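Local coordinates for ferrichrome ABC transporter substrate-binding protein (PDB 5FLY) that probably captures ferrichrome-type iron(III) siderophores outside the cell membrane and delivers them to an ABC transporter for import, at residues 5-9 against 119-125; 37-41 against 261-266; 71-75 against 92-96; 155-159 against 188-194; 158-162 against 177-183. All blocks are in the same frame, centred on the assembly; numbering follows the deposited sequence.

Interaction 1 (5-9 against 119-125)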
# COMPACT_ATOMS: atom_id res chain seq x y z
N THR A 5 -7.97 15.41 25.05
CA THR A 5 -6.99 15.24 23.96
C THR A 5 -5.86 14.29 24.36
O THR A 5 -5.67 13.97 25.53
CB THR A 5 -6.35 16.57 23.53
OG1 THR A 5 -5.53 17.08 24.59
CG2 THR A 5 -7.41 17.60 23.15
N LYS A 6 -5.12 13.82 23.35
CA LYS A 6 -3.87 13.08 23.56
C LYS A 6 -2.87 13.50 22.50
O LYS A 6 -3.25 13.99 21.43
CB LYS A 6 -4.10 11.58 23.50
CG LYS A 6 -4.51 11.09 22.11
CD LYS A 6 -4.90 9.63 22.08
CE LYS A 6 -5.55 9.27 20.74
NZ LYS A 6 -6.39 8.07 20.83
N ALA A 7 -1.59 13.30 22.79
CA ALA A 7 -0.56 13.60 21.81
C ALA A 7 -0.32 12.39 20.93
O ALA A 7 -0.02 11.30 21.43
CB ALA A 7 0.73 14.03 22.50
N PHE A 8 -0.49 12.56 19.62
CA PHE A 8 -0.06 11.57 18.65
C PHE A 8 1.35 11.91 18.22
O PHE A 8 1.61 13.02 17.79
CB PHE A 8 -1.00 11.52 17.45
CG PHE A 8 -0.55 10.57 16.41
CD1 PHE A 8 -0.79 9.22 16.57
CD2 PHE A 8 0.14 11.01 15.30
CE1 PHE A 8 -0.37 8.32 15.63
CE2 PHE A 8 0.58 10.12 14.36
CZ PHE A 8 0.32 8.76 14.51
N ASN A 9 2.27 10.96 18.35
CA ASN A 9 3.66 11.20 18.03
C ASN A 9 3.97 10.82 16.59
O ASN A 9 4.24 9.66 16.28
CB ASN A 9 4.54 10.42 18.99
CG ASN A 9 4.29 10.81 20.43
OD1 ASN A 9 4.24 12.00 20.76
ND2 ASN A 9 4.09 9.82 21.29
N ALA A 119 0.12 2.67 14.11
CA ALA A 119 -0.23 4.09 14.24
C ALA A 119 -1.75 4.30 14.19
O ALA A 119 -2.29 5.11 14.93
CB ALA A 119 0.45 4.91 13.16
N MET A 120 -2.44 3.57 13.31
CA MET A 120 -3.89 3.67 13.24
C MET A 120 -4.50 3.22 14.54
O MET A 120 -5.42 3.87 15.05
CB MET A 120 -4.45 2.85 12.07
CG MET A 120 -3.87 3.25 10.70
SD MET A 120 -4.08 4.95 10.21
CE MET A 120 -2.47 5.63 10.66
N GLY A 121 -3.98 2.14 15.12
CA GLY A 121 -4.40 1.71 16.44
C GLY A 121 -4.20 2.78 17.52
O GLY A 121 -5.04 2.96 18.41
N ASP A 122 -3.08 3.48 17.45
CA ASP A 122 -2.79 4.52 18.42
C ASP A 122 -3.79 5.68 18.31
O ASP A 122 -4.25 6.21 19.32
CB ASP A 122 -1.36 5.05 18.24
CG ASP A 122 -0.30 4.01 18.62
OD1 ASP A 122 -0.62 3.08 19.40
OD2 ASP A 122 0.86 4.13 18.14
N ILE A 123 -4.13 6.06 17.08
CA ILE A 123 -5.07 7.14 16.85
C ILE A 123 -6.42 6.87 17.50
O ILE A 123 -6.97 7.75 18.15
CB ILE A 123 -5.26 7.40 15.33
CG1 ILE A 123 -4.00 8.07 14.79
CG2 ILE A 123 -6.46 8.29 15.05
CD1 ILE A 123 -3.90 8.13 13.28
N VAL A 124 -6.94 5.66 17.30
CA VAL A 124 -8.31 5.36 17.73
C VAL A 124 -8.37 4.62 19.06
O VAL A 124 -9.47 4.28 19.53
CB VAL A 124 -9.08 4.52 16.69
CG1 VAL A 124 -9.22 5.30 15.38
CG2 VAL A 124 -8.42 3.16 16.48
N GLY A 125 -7.22 4.37 19.66
CA GLY A 125 -7.16 3.72 20.96
C GLY A 125 -7.49 2.24 20.91
O GLY A 125 -8.17 1.72 21.80
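Strand 5-9 and the end of helix 119-124 run almost antiparallel, at 169°, with their axes 9.3 Å apart at the closest, and F8 and I123 have the nearest CA atoms. K6 and F8 reach across from the strand. K6 is extended beyond CG and brings its ammonium group to the C-terminal end of the helix, where NZ donates to the carbonyl oxygens of I123 (NZ to O 2.8 Å) and D122 (NZ to O 3.2 Å). The D122 oxygen is met in its carbonyl plane, the I123 oxygen from well above its own. The positive charge would be expected to sit well at the negative end of the helix dipole, and a further bond to K23 O grips the same nitrogen. F8, with CG anti to the backbone N (chi1 177°), lays its ring against the helix: CD1 of I123 lies over one face, I123 CG1 is 3.7 Å from F8 CE1, and CB of D122 stands at the edge. F8 CZ reaches A119 CB at 4.1 Å. I104 of strand 103-106 touches both F8 and I123. A lysine bonded to the last carbonyls of a helix, beside an apolar patch, fastens the N-terminal beta hairpin to the N-terminal lobe of this class III solute-binding protein.

Interaction 2 (37-41 against 261-266)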
# COMPACT_ATOMS: atom_id res chain seq x y z
N GLY A 37 -8.27 2.14 4.76
CA GLY A 37 -8.60 0.75 5.05
C GLY A 37 -8.27 0.37 6.47
O GLY A 37 -9.02 -0.35 7.13
N GLY A 38 -7.13 0.85 6.96
CA GLY A 38 -6.68 0.49 8.30
C GLY A 38 -7.56 1.04 9.40
O GLY A 38 -7.82 0.38 10.42
N LEU A 39 -8.02 2.27 9.23
CA LEU A 39 -8.90 2.86 10.22
C LEU A 39 -10.29 2.21 10.17
O LEU A 39 -10.90 1.99 11.20
CB LEU A 39 -9.00 4.36 9.98
CG LEU A 39 -7.76 5.14 10.45
CD1 LEU A 39 -7.76 6.54 9.80
CD2 LEU A 39 -7.73 5.24 11.98
N LYS A 40 -10.77 1.89 8.97
CA LYS A 40 -12.05 1.19 8.80
C LYS A 40 -11.99 -0.20 9.45
O LYS A 40 -12.93 -0.65 10.11
CB LYS A 40 -12.39 1.09 7.32
CG LYS A 40 -13.52 0.13 6.96
CD LYS A 40 -14.83 0.51 7.59
CE LYS A 40 -15.91 -0.56 7.31
NZ LYS A 40 -17.19 -0.25 8.03
N TYR A 41 -10.86 -0.87 9.28
CA TYR A 41 -10.67 -2.21 9.82
C TYR A 41 -10.80 -2.18 11.34
O TYR A 41 -11.23 -3.16 11.97
CB TYR A 41 -9.31 -2.76 9.40
CG TYR A 41 -9.11 -4.23 9.60
CD1 TYR A 41 -9.56 -5.14 8.65
CD2 TYR A 41 -8.45 -4.72 10.72
CE1 TYR A 41 -9.37 -6.49 8.82
CE2 TYR A 41 -8.25 -6.07 10.89
CZ TYR A 41 -8.72 -6.95 9.94
OH TYR A 41 -8.52 -8.31 10.10
N ASP A 261 -3.29 -1.62 3.32
CA ASP A 261 -4.15 -1.75 4.49
C ASP A 261 -4.52 -3.23 4.75
O ASP A 261 -4.40 -4.08 3.87
CB ASP A 261 -5.41 -0.95 4.27
CG ASP A 261 -6.20 -1.49 3.12
OD1 ASP A 261 -5.88 -1.13 1.96
OD2 ASP A 261 -7.09 -2.36 3.36
N PRO A 262 -5.05 -3.54 5.95
CA PRO A 262 -5.38 -4.94 6.25
C PRO A 262 -6.38 -5.60 5.28
O PRO A 262 -6.25 -6.82 5.07
CB PRO A 262 -5.97 -4.86 7.66
CG PRO A 262 -5.30 -3.63 8.27
CD PRO A 262 -5.17 -2.66 7.13
N TYR A 263 -7.36 -4.88 4.73
CA TYR A 263 -8.30 -5.51 3.79
C TYR A 263 -7.54 -5.90 2.53
O TYR A 263 -7.64 -7.03 2.06
CB TYR A 263 -9.45 -4.57 3.43
CG TYR A 263 -10.40 -4.25 4.55
CD1 TYR A 263 -11.41 -5.14 4.91
CD2 TYR A 263 -10.32 -3.04 5.23
CE1 TYR A 263 -12.29 -4.84 5.94
CE2 TYR A 263 -11.19 -2.72 6.24
CZ TYR A 263 -12.17 -3.63 6.60
OH TYR A 263 -13.06 -3.33 7.62
N THR A 264 -6.76 -4.97 2.00
CA THR A 264 -6.01 -5.21 0.78
C THR A 264 -4.98 -6.29 1.01
O THR A 264 -4.78 -7.15 0.15
CB THR A 264 -5.32 -3.93 0.26
OG1 THR A 264 -6.31 -2.93 -0.02
CG2 THR A 264 -4.55 -4.24 -1.00
N LEU A 265 -4.33 -6.25 2.17
CA LEU A 265 -3.33 -7.25 2.53
C LEU A 265 -3.93 -8.66 2.51
O LEU A 265 -3.33 -9.57 1.96
CB LEU A 265 -2.72 -6.94 3.90
CG LEU A 265 -1.76 -5.75 4.01
CD1 LEU A 265 -1.46 -5.44 5.49
CD2 LEU A 265 -0.47 -5.98 3.23
N ASP A 266 -5.13 -8.83 3.06
CA ASP A 266 -5.75 -10.16 3.06
C ASP A 266 -6.00 -10.66 1.63
O ASP A 266 -5.68 -11.80 1.30
CB ASP A 266 -7.08 -10.16 3.85
CG ASP A 266 -6.87 -10.14 5.36
OD1 ASP A 266 -5.77 -10.51 5.83
OD2 ASP A 266 -7.84 -9.78 6.08
O HOH W 1 -6.41 1.82 2.61
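P262, in the first turn of helix 262-266, takes a face of the Y41 ring and Y263 takes its edge. The Y41 side chain swings out with CG anti to the backbone N (chi1 -166°), which lays one face of its ring on the proline: P262 CB stands 3.7 Å from the ring centroid and only 10° off the normal, a CH-pi contact over the centre. The same ring turns its edge to Y263, whose CG is anti to the carbonyl carbon. The result is an edge-to-face pair with planes at 79°, Y41 CD1 lying 3.6 Å from Y263 CZ and offset toward the rim. Farther out, the hydroxyl of Y263 rests beside the CG of K40, whose chain bends at chi2 and carries its amino group away. The edge of Y263 also nears the backbone, CE2 to G37 O at 3.3 Å. W133 of helix 127-152 meets Y41 and P262, where the start of helix 262-278 packs on helix 36-41.

At the closest backbone approach, G37 CA is 3.7 Å from D261 CB, and P262 CD packs on the CA of G38. D261 is the N-cap: its CG stands between the backbone N and the carbonyl carbon, turning the carboxylate back over the helix start. There OD2 accepts from T264 N at 3.0 Å and more weakly from Y263 N, while OD1 accepts the hydroxyl of T264. The chemistry is therefore divided: aromatic, proline and glycine surfaces carry the direct contact, whereas the carboxylate, though it touches G37 CA, is largely engaged by its own helix start, with at most a weak water link to G37 N.

Interaction 3 (71-75 against 92-96); sequences AEDVE and KNTDK
V74 meets N93 and K96 with its branches, and E72 lies across K92 at about a right angle. The side chain of K96 is the one to follow. Its CB and CG set out with CG anti to the carbonyl carbon, and the first atoms of the chain take no part until the bend at chi3 (68°) turns the end over the valine. There K96 CE lies 3.9 Å from V74 CG1 and equally far from CG2, and K96 NZ ends 3.7 Å from V74 CG2, so the methylene and the ammonium group rest on the two methyls of V74. NZ also makes a weak bond to a water, which donates to E72 O at 3.0 Å and is held, again weakly, by K92 NZ. The same CG2 methyl is also met by CB and CG of N93. K92, bent at chi4, brings CE to 3.1 Å from E72 OE2. A long salt bridge, K92 NZ to E72 OE1 at 3.6 Å, and the one weakly held water accompany the packing on V74. D73 caps helix 74-79 through OD1 to K76 N; N93 occupies the N-cap position of helix 94-100 without a side-chain capping bond. The contact joins two helix starts at the surface of the N-terminal lobe, whose core is a five-stranded parallel sheet.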
# COMPACT_ATOMS: atom_id res chain seq x y z
N ALA A 71 -10.06 15.42 -3.77
CA ALA A 71 -8.70 15.58 -3.21
C ALA A 71 -8.38 16.99 -2.72
O ALA A 71 -7.59 17.17 -1.80
CB ALA A 71 -7.66 15.16 -4.25
N GLU A 72 -8.98 17.99 -3.36
CA GLU A 72 -8.72 19.38 -3.00
C GLU A 72 -9.94 20.08 -2.43
O GLU A 72 -9.92 21.30 -2.26
CB GLU A 72 -8.23 20.16 -4.22
CG GLU A 72 -6.97 19.58 -4.87
CD GLU A 72 -6.44 20.46 -5.99
OE1 GLU A 72 -7.12 21.43 -6.38
OE2 GLU A 72 -5.32 20.18 -6.47
N ASP A 73 -11.00 19.33 -2.15
CA ASP A 73 -12.26 19.93 -1.69
C ASP A 73 -12.25 20.24 -0.18
O ASP A 73 -12.91 19.57 0.62
CB ASP A 73 -13.44 19.02 -2.05
CG ASP A 73 -14.77 19.77 -2.06
OD1 ASP A 73 -14.84 20.86 -1.46
OD2 ASP A 73 -15.75 19.27 -2.67
N VAL A 74 -11.52 21.28 0.19
CA VAL A 74 -11.41 21.69 1.59
C VAL A 74 -12.79 22.10 2.14
O VAL A 74 -13.10 21.87 3.31
CB VAL A 74 -10.41 22.86 1.74
CG1 VAL A 74 -10.39 23.39 3.17
CG2 VAL A 74 -9.01 22.43 1.32
N GLU A 75 -13.62 22.70 1.31
CA GLU A 75 -14.92 23.12 1.81
C GLU A 75 -15.79 21.91 2.14
O GLU A 75 -16.57 21.96 3.09
CB GLU A 75 -15.60 24.06 0.80
CG GLU A 75 -14.89 25.39 0.76
CD GLU A 75 -15.67 26.48 0.06
OE1 GLU A 75 -16.86 26.64 0.36
OE2 GLU A 75 -15.07 27.19 -0.78
N LYS A 92 -1.17 19.90 -0.64
CA LYS A 92 -0.93 21.33 -0.77
C LYS A 92 -1.74 22.15 0.24
O LYS A 92 -1.37 23.27 0.57
CB LYS A 92 -1.24 21.79 -2.20
CG LYS A 92 -2.71 21.77 -2.61
CD LYS A 92 -2.91 22.46 -3.96
CE LYS A 92 -4.34 22.33 -4.49
NZ LYS A 92 -5.32 23.28 -3.87
N ASN A 93 -2.84 21.58 0.74
CA ASN A 93 -3.79 22.31 1.59
C ASN A 93 -3.65 22.06 3.09
O ASN A 93 -4.56 22.37 3.86
CB ASN A 93 -5.21 21.96 1.16
CG ASN A 93 -5.60 22.61 -0.15
OD1 ASN A 93 -5.39 23.80 -0.34
ND2 ASN A 93 -6.19 21.83 -1.05
N THR A 94 -2.51 21.51 3.52
CA THR A 94 -2.33 21.19 4.93
C THR A 94 -2.57 22.37 5.87
O THR A 94 -3.14 22.20 6.94
CB THR A 94 -0.92 20.62 5.21
OG1 THR A 94 0.09 21.44 4.59
CG2 THR A 94 -0.81 19.23 4.68
N ASP A 95 -2.16 23.58 5.48
CA ASP A 95 -2.33 24.72 6.37
C ASP A 95 -3.82 25.06 6.51
O ASP A 95 -4.26 25.43 7.59
CB ASP A 95 -1.53 25.95 5.89
CG ASP A 95 -1.30 27.00 7.01
OD1 ASP A 95 -0.45 26.77 7.89
OD2 ASP A 95 -1.96 28.06 7.03
N LYS A 96 -4.58 24.91 5.43
CA LYS A 96 -6.02 25.18 5.46
C LYS A 96 -6.73 24.14 6.34
O LYS A 96 -7.59 24.47 7.15
CB LYS A 96 -6.61 25.17 4.04
CG LYS A 96 -6.24 26.38 3.17
CD LYS A 96 -6.72 26.22 1.72
CE LYS A 96 -8.26 26.26 1.62
NZ LYS A 96 -8.77 25.92 0.24
O HOH W 2 -8.04 23.64 -2.08

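Interaction 4 (155-159 against 188-194); sequences DTSVT and LQMPKAL
Extended backbone angles at S157 (phi/psi -104/159°), matched by a similarly extended Q189, lay the two chains side by side, so that the CA atoms of this pair come within 4.2 Å in a single beta bridge. Two backbone bonds close it. Q189 N donates to T156 O at 3.1 Å, in the plane of that carbonyl, and V158 N donates to Q189 O at 2.9 Å, almost straight on to the oxygen. A CA-H...O contact from S157 adds to the load on Q189 O.

Side chains continue the contact on both sides of this bridge. L188 offers CB to V158 CG1 at 4.1 Å, and its CD2 touches the carbonyl oxygen of T156. Past Q189 the chain brings the ring of P191 over the strand: P191 CD stands 3.3 Å from V158 O, and P191 CG is 3.6 Å from T159 OG1. L194, in the first turn of the helix for which P191 holds the N-cap position, sets its CD2 against the CG2 of T159. The hydroxyls in this region look elsewhere for partners, S157 OG to D217 N and T159 OG1 to Y214 O, while T156 OG1 bonds to G153 O.

The chemistry implies a division of labour: main-chain atoms make the polar link between the strand and the connection leading to helix 192-198, while proline and leucine carbons pack beside the start of strand 158-164 in the C-terminal lobe.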
# COMPACT_ATOMS: atom_id res chain seq x y z
N ASP A 155 15.74 -19.08 -2.47
CA ASP A 155 16.41 -17.83 -2.86
C ASP A 155 15.66 -17.07 -3.94
O ASP A 155 16.18 -16.11 -4.52
CB ASP A 155 17.84 -18.13 -3.32
CG ASP A 155 18.68 -18.79 -2.23
OD1 ASP A 155 18.34 -18.65 -1.03
OD2 ASP A 155 19.69 -19.44 -2.57
N THR A 156 14.42 -17.49 -4.19
CA THR A 156 13.61 -16.91 -5.26
C THR A 156 13.50 -15.39 -5.11
O THR A 156 13.14 -14.91 -4.03
CB THR A 156 12.18 -17.53 -5.28
OG1 THR A 156 12.27 -18.94 -5.51
CG2 THR A 156 11.33 -16.93 -6.39
N SER A 157 13.82 -14.66 -6.18
CA SER A 157 13.65 -13.22 -6.21
C SER A 157 12.43 -12.83 -7.04
O SER A 157 11.95 -13.60 -7.87
CB SER A 157 14.88 -12.53 -6.79
OG SER A 157 15.01 -12.77 -8.19
N VAL A 158 11.93 -11.63 -6.81
CA VAL A 158 10.74 -11.16 -7.52
C VAL A 158 10.89 -9.67 -7.82
O VAL A 158 11.53 -8.91 -7.09
CB VAL A 158 9.44 -11.44 -6.71
CG1 VAL A 158 9.49 -10.79 -5.36
CG2 VAL A 158 8.19 -11.01 -7.49
N THR A 159 10.32 -9.30 -8.97
CA THR A 159 10.25 -7.93 -9.45
C THR A 159 8.80 -7.56 -9.67
O THR A 159 8.04 -8.36 -10.24
CB THR A 159 11.01 -7.79 -10.79
OG1 THR A 159 12.40 -8.07 -10.57
CG2 THR A 159 10.81 -6.39 -11.40
N LEU A 188 10.58 -12.96 0.19
CA LEU A 188 11.22 -13.21 -1.10
C LEU A 188 12.26 -12.13 -1.39
O LEU A 188 12.16 -11.01 -0.91
CB LEU A 188 10.17 -13.26 -2.21
CG LEU A 188 9.16 -14.39 -2.04
CD1 LEU A 188 7.99 -14.20 -2.97
CD2 LEU A 188 9.83 -15.74 -2.31
N GLN A 189 13.25 -12.46 -2.20
CA GLN A 189 14.36 -11.56 -2.44
C GLN A 189 14.04 -10.51 -3.48
O GLN A 189 13.24 -10.72 -4.38
CB GLN A 189 15.60 -12.33 -2.89
CG GLN A 189 15.98 -13.51 -2.01
CD GLN A 189 15.99 -13.17 -0.53
OE1 GLN A 189 15.22 -13.74 0.26
NE2 GLN A 189 16.87 -12.25 -0.15
N MET A 190 14.69 -9.37 -3.32
CA MET A 190 14.64 -8.32 -4.33
C MET A 190 15.97 -8.31 -5.07
O MET A 190 17.03 -8.28 -4.44
CB MET A 190 14.37 -6.96 -3.70
CG MET A 190 14.24 -5.84 -4.72
SD MET A 190 13.89 -4.28 -3.89
CE MET A 190 12.15 -4.49 -3.56
N PRO A 191 15.93 -8.33 -6.42
CA PRO A 191 17.17 -8.25 -7.19
C PRO A 191 17.97 -7.01 -6.79
O PRO A 191 17.38 -5.93 -6.58
CB PRO A 191 16.70 -8.17 -8.63
CG PRO A 191 15.36 -8.83 -8.62
CD PRO A 191 14.75 -8.47 -7.30
N LYS A 192 19.28 -7.17 -6.67
CA LYS A 192 20.15 -6.08 -6.21
C LYS A 192 19.97 -4.78 -7.00
O LYS A 192 19.91 -3.70 -6.40
CB LYS A 192 21.61 -6.53 -6.27
CG LYS A 192 22.64 -5.46 -5.90
CD LYS A 192 22.44 -4.91 -4.51
CE LYS A 192 23.63 -4.06 -4.07
NZ LYS A 192 23.35 -3.40 -2.77
N ALA A 193 19.88 -4.86 -8.32
CA ALA A 193 19.79 -3.65 -9.13
C ALA A 193 18.50 -2.90 -8.84
O ALA A 193 18.47 -1.66 -8.86
CB ALA A 193 19.88 -3.98 -10.61
N LEU A 194 17.44 -3.66 -8.59
CA LEU A 194 16.13 -3.11 -8.29
C LEU A 194 16.14 -2.48 -6.89
O LEU A 194 15.59 -1.40 -6.69
CB LEU A 194 15.07 -4.20 -8.38
CG LEU A 194 13.65 -3.79 -8.01
CD1 LEU A 194 13.21 -2.54 -8.78
CD2 LEU A 194 12.68 -4.94 -8.27

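Interaction 5 (158-162 against 177-183); sequences VTIFE and RGSEVLY. With 7PG (2,5,8,11,14,17,20,23-octaoxapentacosan-25-ol), chain P.
Polar contacts lie at the two ends of this pairing. At one, R177 NE donates to E162 OE1 at 3.0 Å and a nearly straight 165°, forming a salt bridge. The oxygen lies in the guanidinium plane and is reached on its syn side, though the two flat groups are turned 54° apart. Y171 bonds to the same oxygen and W258 to OE2, while R177 NH1 is held by W175 O, which together limit the rotation of both groups. At the other end, Y183 OH donates to V158 O at 2.7 Å, from above the carbonyl plane, and accepts from a water that I160 N also binds.

Apolar contacts fill the middle. I160 CD1 enters the start of the helix, 3.6 Å from S179 CA and 3.7 Å from L182 CD1, and the Y183 ring runs alongside in the opposite direction, Y183 CE2 3.8 Å from I160 CD1. V158 CG1 presses on Y183 CE1 at 3.4 Å.

The bound polyether runs past the salt bridge, its C5 3.1 Å from R177 NH2. The strand presents E162, and the loop before helix 179-185 presents R177, to the cleft where this family of binding proteins is expected to hold its siderophore.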
# COMPACT_ATOMS: atom_id res chain seq x y z
N VAL A 158 11.93 -11.63 -6.81
CA VAL A 158 10.74 -11.16 -7.52
C VAL A 158 10.89 -9.67 -7.82
O VAL A 158 11.53 -8.91 -7.09
CB VAL A 158 9.44 -11.44 -6.71
CG1 VAL A 158 9.49 -10.79 -5.36
CG2 VAL A 158 8.19 -11.01 -7.49
N THR A 159 10.32 -9.30 -8.97
CA THR A 159 10.25 -7.93 -9.45
C THR A 159 8.80 -7.56 -9.67
O THR A 159 8.04 -8.36 -10.24
CB THR A 159 11.01 -7.79 -10.79
OG1 THR A 159 12.40 -8.07 -10.57
CG2 THR A 159 10.81 -6.39 -11.40
N ILE A 160 8.40 -6.38 -9.19
CA ILE A 160 7.06 -5.85 -9.46
C ILE A 160 7.17 -4.68 -10.41
O ILE A 160 7.77 -3.66 -10.08
CB ILE A 160 6.32 -5.38 -8.17
CG1 ILE A 160 6.35 -6.44 -7.08
CG2 ILE A 160 4.88 -5.01 -8.51
CD1 ILE A 160 6.06 -5.89 -5.71
N PHE A 161 6.60 -4.85 -11.59
CA PHE A 161 6.37 -3.74 -12.50
C PHE A 161 4.91 -3.29 -12.44
O PHE A 161 4.01 -4.11 -12.20
CB PHE A 161 6.73 -4.12 -13.93
CG PHE A 161 8.20 -4.38 -14.17
CD1 PHE A 161 9.17 -3.41 -13.90
CD2 PHE A 161 8.61 -5.59 -14.69
CE1 PHE A 161 10.53 -3.67 -14.15
CE2 PHE A 161 9.95 -5.86 -14.93
CZ PHE A 161 10.91 -4.90 -14.67
N GLU A 162 4.67 -2.00 -12.62
CA GLU A 162 3.31 -1.53 -12.87
C GLU A 162 3.24 -0.77 -14.19
O GLU A 162 4.05 0.12 -14.45
CB GLU A 162 2.79 -0.63 -11.75
CG GLU A 162 1.41 -0.03 -12.06
CD GLU A 162 0.77 0.68 -10.89
OE1 GLU A 162 1.44 0.88 -9.84
OE2 GLU A 162 -0.42 1.04 -11.02
N ARG A 177 1.33 -2.37 -4.16
CA ARG A 177 1.42 -3.25 -5.31
C ARG A 177 1.95 -4.64 -4.93
O ARG A 177 2.62 -5.29 -5.73
CB ARG A 177 2.30 -2.62 -6.39
CG ARG A 177 1.71 -1.37 -7.00
CD ARG A 177 2.01 -0.13 -6.18
NE ARG A 177 1.53 1.07 -6.87
CZ ARG A 177 1.36 2.25 -6.29
NH1 ARG A 177 1.60 2.42 -5.00
NH2 ARG A 177 0.92 3.27 -7.01
N GLY A 178 1.63 -5.08 -3.73
CA GLY A 178 2.07 -6.40 -3.28
C GLY A 178 3.47 -6.45 -2.69
O GLY A 178 3.90 -7.50 -2.22
N SER A 179 4.18 -5.33 -2.69
CA SER A 179 5.57 -5.31 -2.22
C SER A 179 5.69 -5.74 -0.76
O SER A 179 6.59 -6.50 -0.41
CB SER A 179 6.18 -3.92 -2.42
OG SER A 179 5.49 -2.93 -1.68
N GLU A 180 4.77 -5.29 0.08
CA GLU A 180 4.83 -5.65 1.49
C GLU A 180 4.66 -7.16 1.66
O GLU A 180 5.40 -7.79 2.40
CB GLU A 180 3.77 -4.90 2.28
CG GLU A 180 4.00 -3.39 2.27
CD GLU A 180 3.44 -2.68 1.05
OE1 GLU A 180 2.77 -3.31 0.19
OE2 GLU A 180 3.67 -1.44 0.99
N VAL A 181 3.68 -7.72 0.96
CA VAL A 181 3.44 -9.16 1.06
C VAL A 181 4.64 -9.96 0.52
O VAL A 181 5.09 -10.91 1.15
CB VAL A 181 2.15 -9.55 0.34
CG1 VAL A 181 2.03 -11.07 0.22
CG2 VAL A 181 0.95 -8.94 1.06
N LEU A 182 5.13 -9.57 -0.66
CA LEU A 182 6.16 -10.33 -1.35
C LEU A 182 7.52 -10.26 -0.66
O LEU A 182 8.14 -11.30 -0.43
CB LEU A 182 6.28 -9.85 -2.79
CG LEU A 182 5.06 -10.16 -3.66
CD1 LEU A 182 5.08 -9.34 -4.95
CD2 LEU A 182 4.97 -11.67 -3.95
N TYR A 183 7.96 -9.06 -0.29
CA TYR A 183 9.32 -8.87 0.23
C TYR A 183 9.42 -8.96 1.75
O TYR A 183 10.47 -9.37 2.28
CB TYR A 183 9.88 -7.52 -0.22
CG TYR A 183 9.96 -7.38 -1.71
CD1 TYR A 183 10.77 -8.22 -2.46
CD2 TYR A 183 9.21 -6.42 -2.38
CE1 TYR A 183 10.87 -8.08 -3.86
CE2 TYR A 183 9.28 -6.29 -3.76
CZ TYR A 183 10.11 -7.12 -4.49
OH TYR A 183 10.18 -6.98 -5.86
C2 7PG P . -2.73 5.28 -6.34
O1 7PG P . -2.95 4.99 -7.69
C3 7PG P . -1.79 4.65 -8.39
C4 7PG P . -1.31 5.85 -9.21
O2 7PG P . -0.38 5.45 -10.18
C5 7PG P . 0.70 4.71 -9.70
C6 7PG P . 1.99 5.05 -10.44
O3 7PG P . 3.07 4.98 -9.55
C7 7PG P . 3.34 6.13 -8.81
C8 7PG P . 4.32 5.78 -7.68
O4 7PG P . 4.54 6.85 -6.80
C9 7PG P . 3.39 7.33 -6.17
C10 7PG P . 3.66 7.96 -4.80
O5 7PG P . 2.51 7.73 -4.02
C11 7PG P . 2.60 7.94 -2.64
C12 7PG P . 1.51 7.13 -1.94
O6 7PG P . 2.07 6.18 -1.07
C13 7PG P . 2.17 4.86 -1.53
C14 7PG P . 0.79 4.23 -1.65
O7 7PG P . 0.85 2.93 -1.15
C15 7PG P . -0.34 2.44 -0.59
O HOH W 3 9.52 -4.66 -7.10

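The five contacts fall into two lobes joined through the middle. Interactions 1 and 3 lie in the N-terminal lobe, their centres 22 Å apart and not touching, and interactions 4 and 5 in the C-terminal one, 10 Å apart and sharing V158 and T159 of strand 158-164. Interaction 2 stands between them: L39 packs on M120 and V124 of interaction 1, and L265 CD2 meets V181 CG2 of interaction 5 at 3.9 Å; its centre is 17 Å from each. The ligand pocket, represented here by the bound polyether, takes E162 and R177 from interaction 5, whereas the D261 side chain of interaction 2 comes to about 7 Å from the polyether.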